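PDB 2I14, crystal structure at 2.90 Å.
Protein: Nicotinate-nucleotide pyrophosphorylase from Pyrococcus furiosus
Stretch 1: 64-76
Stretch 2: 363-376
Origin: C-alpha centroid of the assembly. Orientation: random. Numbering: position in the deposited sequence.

Stretch 1 (64-76) GVEEVAKLLEGIP
Stretch 2 363-376: PIIENGEIVVEFPK

Stretch 1 is a helix that begins at Val-65, with Gly-64 as N-cap (phi 113°), and gives way to an irregular tail, with Gly-74 at phi/psi 73/43. Stretch 2 enters already in a strand, turns back through a type I' turn from Glu-366 to Glu-369, and runs on to Phe-374. The helix and strand axes approach to 9.0 Å, with their N-to-C directions 48° apart. Together the stretches bury 588 Å².

Ala-69 is the small bump at the centre. Its CB points toward stretch 2 and sits in a hollow lined by four larger side chains. Ala-69 CB lies 3.7 Å from Ile-364 CD1, 4.1 Å from Ile-365 CD1, 4.3 Å from Ile-370 CG2 and 3.5 Å from Phe-374 CZ. The helix backbone also comes close: Ala-69 O is 3.3 Å from Ile-365 CD1. Ile-364 is p,t and also meets Val-65 (t), CD1 to CG1 4.2 Å. Ile-365 is m,t; its CD1 reaches Leu-72 CB at 4.3 Å. Phe-374 (chi1 m, chi2 94°) sets its ring obliquely to Ala-69 CB and Glu-66 CG. Glu-66 is t,t, and its OE2 lies 3.5 Å from Phe-374 CB.

Glu-73, also t,t, extends along Ile-370 (p,t), OE2 to CD1 3.4 Å. Lys-70 NZ makes a long salt bridge to Glu-73 OE1, 3.7 Å.

Beyond the helix, the tail packs against the turn. The CA atoms of Gly-74 and Gly-368 are 3.9 Å apart. Gly-74 N donates a hydrogen bond to Gly-368 O, 2.7 Å at 154°. Ile-75 O is 3.0 Å from Gly-368 N, but the angle is too poor for a hydrogen bond. Both glycines have positive phi, 73° and 71°. A CB on Gly-368 would clash with Ile-75 N, so the bare backbone allows this close fit. At the edge, Asn-367 OD1 lies 3.8 Å from Pro-76 CA.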

# COMPACT_ATOMS: atom_id res chain seq x y z
N GLY A 64 -7.14 -38.55 5.35
CA GLY A 64 -7.01 -39.47 4.24
C GLY A 64 -6.15 -40.70 4.48
O GLY A 64 -6.02 -41.56 3.61
N VAL A 65 -5.54 -40.78 5.66
CA VAL A 65 -4.71 -41.93 5.99
C VAL A 65 -5.47 -43.24 5.72
O VAL A 65 -4.89 -44.24 5.34
CB VAL A 65 -4.29 -41.89 7.48
CG1 VAL A 65 -3.05 -42.76 7.70
CG2 VAL A 65 -4.04 -40.46 7.91
N GLU A 66 -6.79 -43.21 5.93
CA GLU A 66 -7.62 -44.39 5.71
C GLU A 66 -7.57 -44.83 4.25
O GLU A 66 -6.97 -45.85 3.92
CB GLU A 66 -9.06 -44.10 6.11
CG GLU A 66 -9.87 -45.31 6.56
CD GLU A 66 -11.22 -44.92 7.15
OE1 GLU A 66 -12.23 -45.00 6.41
OE2 GLU A 66 -11.25 -44.53 8.35
N GLU A 67 -8.20 -44.05 3.38
CA GLU A 67 -8.21 -44.38 1.96
C GLU A 67 -6.84 -44.80 1.44
O GLU A 67 -6.75 -45.67 0.59
CB GLU A 67 -8.71 -43.21 1.13
CG GLU A 67 -10.14 -42.79 1.38
CD GLU A 67 -10.69 -41.93 0.26
OE1 GLU A 67 -9.99 -40.99 -0.18
OE2 GLU A 67 -11.83 -42.18 -0.20
N VAL A 68 -5.78 -44.19 1.94
CA VAL A 68 -4.45 -44.56 1.46
C VAL A 68 -4.10 -46.00 1.83
O VAL A 68 -3.47 -46.72 1.06
CB VAL A 68 -3.36 -43.60 1.98
CG1 VAL A 68 -1.98 -44.23 1.85
CG2 VAL A 68 -3.41 -42.30 1.17
N ALA A 69 -4.51 -46.41 3.02
CA ALA A 69 -4.24 -47.77 3.45
C ALA A 69 -5.06 -48.71 2.56
O ALA A 69 -4.56 -49.72 2.07
CB ALA A 69 -4.61 -47.94 4.92
N LYS A 70 -6.32 -48.36 2.33
CA LYS A 70 -7.19 -49.17 1.50
C LYS A 70 -6.74 -49.19 0.04
O LYS A 70 -7.32 -49.89 -0.78
CB LYS A 70 -8.64 -48.65 1.57
CG LYS A 70 -9.32 -48.81 2.94
CD LYS A 70 -10.35 -49.95 2.96
CE LYS A 70 -9.72 -51.34 2.77
NZ LYS A 70 -10.71 -52.48 2.74
N LEU A 71 -5.71 -48.41 -0.29
CA LEU A 71 -5.22 -48.36 -1.66
C LEU A 71 -3.93 -49.17 -1.83
O LEU A 71 -3.77 -49.91 -2.81
CB LEU A 71 -4.94 -46.91 -2.08
CG LEU A 71 -4.28 -46.73 -3.46
CD1 LEU A 71 -5.35 -46.77 -4.56
CD2 LEU A 71 -3.53 -45.42 -3.49
N LEU A 72 -3.01 -49.02 -0.88
CA LEU A 72 -1.75 -49.74 -0.92
C LEU A 72 -1.95 -51.14 -0.35
O LEU A 72 -1.00 -51.92 -0.23
CB LEU A 72 -0.69 -48.98 -0.12
CG LEU A 72 0.10 -47.89 -0.84
CD1 LEU A 72 -0.55 -47.53 -2.17
CD2 LEU A 72 0.23 -46.68 0.09
N GLU A 73 -3.20 -51.44 -0.00
CA GLU A 73 -3.57 -52.74 0.55
C GLU A 73 -3.24 -53.85 -0.45
O GLU A 73 -3.62 -53.77 -1.62
CB GLU A 73 -5.06 -52.76 0.89
CG GLU A 73 -5.53 -54.05 1.56
CD GLU A 73 -7.03 -54.05 1.88
OE1 GLU A 73 -7.85 -53.89 0.94
OE2 GLU A 73 -7.37 -54.21 3.08
N GLY A 74 -2.55 -54.88 0.02
CA GLY A 74 -2.20 -55.98 -0.85
C GLY A 74 -1.11 -55.59 -1.82
O GLY A 74 -1.17 -55.91 -3.02
N ILE A 75 -0.12 -54.89 -1.31
CA ILE A 75 1.00 -54.47 -2.13
C ILE A 75 2.29 -54.58 -1.32
O ILE A 75 2.34 -54.19 -0.15
CB ILE A 75 0.77 -53.02 -2.65
CG1 ILE A 75 -0.38 -53.03 -3.66
CG2 ILE A 75 2.05 -52.48 -3.29
CD1 ILE A 75 -0.63 -51.71 -4.36
N PRO A 76 3.34 -55.14 -1.94
CA PRO A 76 4.70 -55.40 -1.42
C PRO A 76 5.40 -54.29 -0.62
O PRO A 76 6.61 -54.10 -0.77
CB PRO A 76 5.48 -55.73 -2.69
CG PRO A 76 4.46 -56.38 -3.54
CD PRO A 76 3.26 -55.50 -3.36
N PRO A 363 3.15 -47.95 12.38
CA PRO A 363 2.86 -48.92 11.31
C PRO A 363 1.37 -49.11 11.08
O PRO A 363 0.61 -49.34 12.03
CB PRO A 363 3.53 -50.19 11.81
CG PRO A 363 4.68 -49.68 12.61
CD PRO A 363 4.05 -48.55 13.39
N ILE A 364 0.94 -49.01 9.82
CA ILE A 364 -0.48 -49.21 9.49
C ILE A 364 -0.65 -50.31 8.44
O ILE A 364 -1.72 -50.90 8.32
CB ILE A 364 -1.17 -47.91 9.00
CG1 ILE A 364 -0.87 -47.67 7.52
CG2 ILE A 364 -0.71 -46.72 9.83
CD1 ILE A 364 -1.79 -46.67 6.91
N ILE A 365 0.40 -50.57 7.68
CA ILE A 365 0.37 -51.62 6.67
C ILE A 365 1.67 -52.39 6.62
O ILE A 365 2.72 -51.85 6.25
CB ILE A 365 0.06 -51.09 5.26
CG1 ILE A 365 -1.45 -51.00 5.07
CG2 ILE A 365 0.68 -52.00 4.20
CD1 ILE A 365 -1.89 -50.73 3.64
N GLU A 366 1.60 -53.66 7.02
CA GLU A 366 2.75 -54.54 7.02
C GLU A 366 2.67 -55.46 5.80
O GLU A 366 1.82 -56.35 5.74
CB GLU A 366 2.79 -55.35 8.31
CG GLU A 366 3.92 -56.36 8.37
CD GLU A 366 5.27 -55.72 8.07
OE1 GLU A 366 5.77 -54.97 8.94
OE2 GLU A 366 5.82 -55.97 6.97
N ASN A 367 3.54 -55.21 4.84
CA ASN A 367 3.58 -55.99 3.61
C ASN A 367 2.20 -56.18 3.00
O ASN A 367 1.71 -57.29 2.86
CB ASN A 367 4.24 -57.34 3.87
CG ASN A 367 4.39 -58.16 2.61
OD1 ASN A 367 4.84 -57.65 1.58
ND2 ASN A 367 4.03 -59.44 2.68
N GLY A 368 1.57 -55.06 2.63
CA GLY A 368 0.26 -55.11 2.02
C GLY A 368 -0.86 -55.51 2.96
O GLY A 368 -2.00 -55.65 2.55
N GLU A 369 -0.53 -55.70 4.24
CA GLU A 369 -1.52 -56.11 5.23
C GLU A 369 -1.83 -54.97 6.18
O GLU A 369 -0.94 -54.51 6.89
CB GLU A 369 -0.98 -57.30 6.02
CG GLU A 369 -1.92 -58.52 6.10
CD GLU A 369 -2.14 -59.23 4.75
OE1 GLU A 369 -2.77 -60.32 4.75
OE2 GLU A 369 -1.69 -58.72 3.69
N ILE A 370 -3.08 -54.52 6.21
CA ILE A 370 -3.45 -53.42 7.09
C ILE A 370 -3.57 -53.88 8.53
O ILE A 370 -4.60 -54.38 8.97
CB ILE A 370 -4.77 -52.76 6.64
CG1 ILE A 370 -5.92 -53.77 6.67
CG2 ILE A 370 -4.63 -52.23 5.23
CD1 ILE A 370 -7.27 -53.15 6.34
N VAL A 371 -2.49 -53.68 9.27
CA VAL A 371 -2.38 -54.06 10.68
C VAL A 371 -3.14 -53.12 11.62
O VAL A 371 -2.82 -53.04 12.80
CB VAL A 371 -0.90 -54.07 11.11
CG1 VAL A 371 -0.73 -54.81 12.43
CG2 VAL A 371 -0.05 -54.70 10.02
N VAL A 372 -4.16 -52.43 11.11
CA VAL A 372 -4.91 -51.50 11.96
C VAL A 372 -6.41 -51.42 11.71
O VAL A 372 -6.90 -51.66 10.61
CB VAL A 372 -4.34 -50.08 11.87
CG1 VAL A 372 -5.15 -49.14 12.72
CG2 VAL A 372 -2.90 -50.06 12.33
N GLU A 373 -7.13 -51.09 12.78
CA GLU A 373 -8.57 -50.92 12.75
C GLU A 373 -8.73 -49.40 12.63
O GLU A 373 -8.13 -48.64 13.39
CB GLU A 373 -9.17 -51.43 14.07
CG GLU A 373 -10.69 -51.34 14.19
CD GLU A 373 -11.19 -51.72 15.59
OE1 GLU A 373 -12.40 -51.60 15.85
OE2 GLU A 373 -10.36 -52.14 16.44
N PHE A 374 -9.52 -48.96 11.67
CA PHE A 374 -9.68 -47.53 11.48
C PHE A 374 -10.89 -46.91 12.15
O PHE A 374 -12.03 -47.26 11.85
CB PHE A 374 -9.68 -47.20 9.98
CG PHE A 374 -8.38 -47.52 9.31
CD1 PHE A 374 -8.19 -48.75 8.68
CD2 PHE A 374 -7.32 -46.62 9.36
CE1 PHE A 374 -6.95 -49.08 8.12
CE2 PHE A 374 -6.08 -46.93 8.81
CZ PHE A 374 -5.89 -48.17 8.19
N PRO A 375 -10.64 -45.95 13.05
CA PRO A 375 -11.67 -45.24 13.81
C PRO A 375 -12.76 -44.64 12.94
O PRO A 375 -12.52 -44.25 11.80
CB PRO A 375 -10.87 -44.18 14.56
CG PRO A 375 -9.66 -43.98 13.71
CD PRO A 375 -9.31 -45.38 13.32
N LYS A 376 -13.97 -44.57 13.48
CA LYS A 376 -15.07 -43.99 12.74
C LYS A 376 -14.90 -42.48 12.78
O LYS A 376 -14.34 -41.91 13.73
CB LYS A 376 -16.41 -44.40 13.36
CG LYS A 376 -17.56 -44.43 12.34
CD LYS A 376 -17.32 -45.51 11.26
CE LYS A 376 -18.02 -45.20 9.93
NZ LYS A 376 -17.45 -43.99 9.26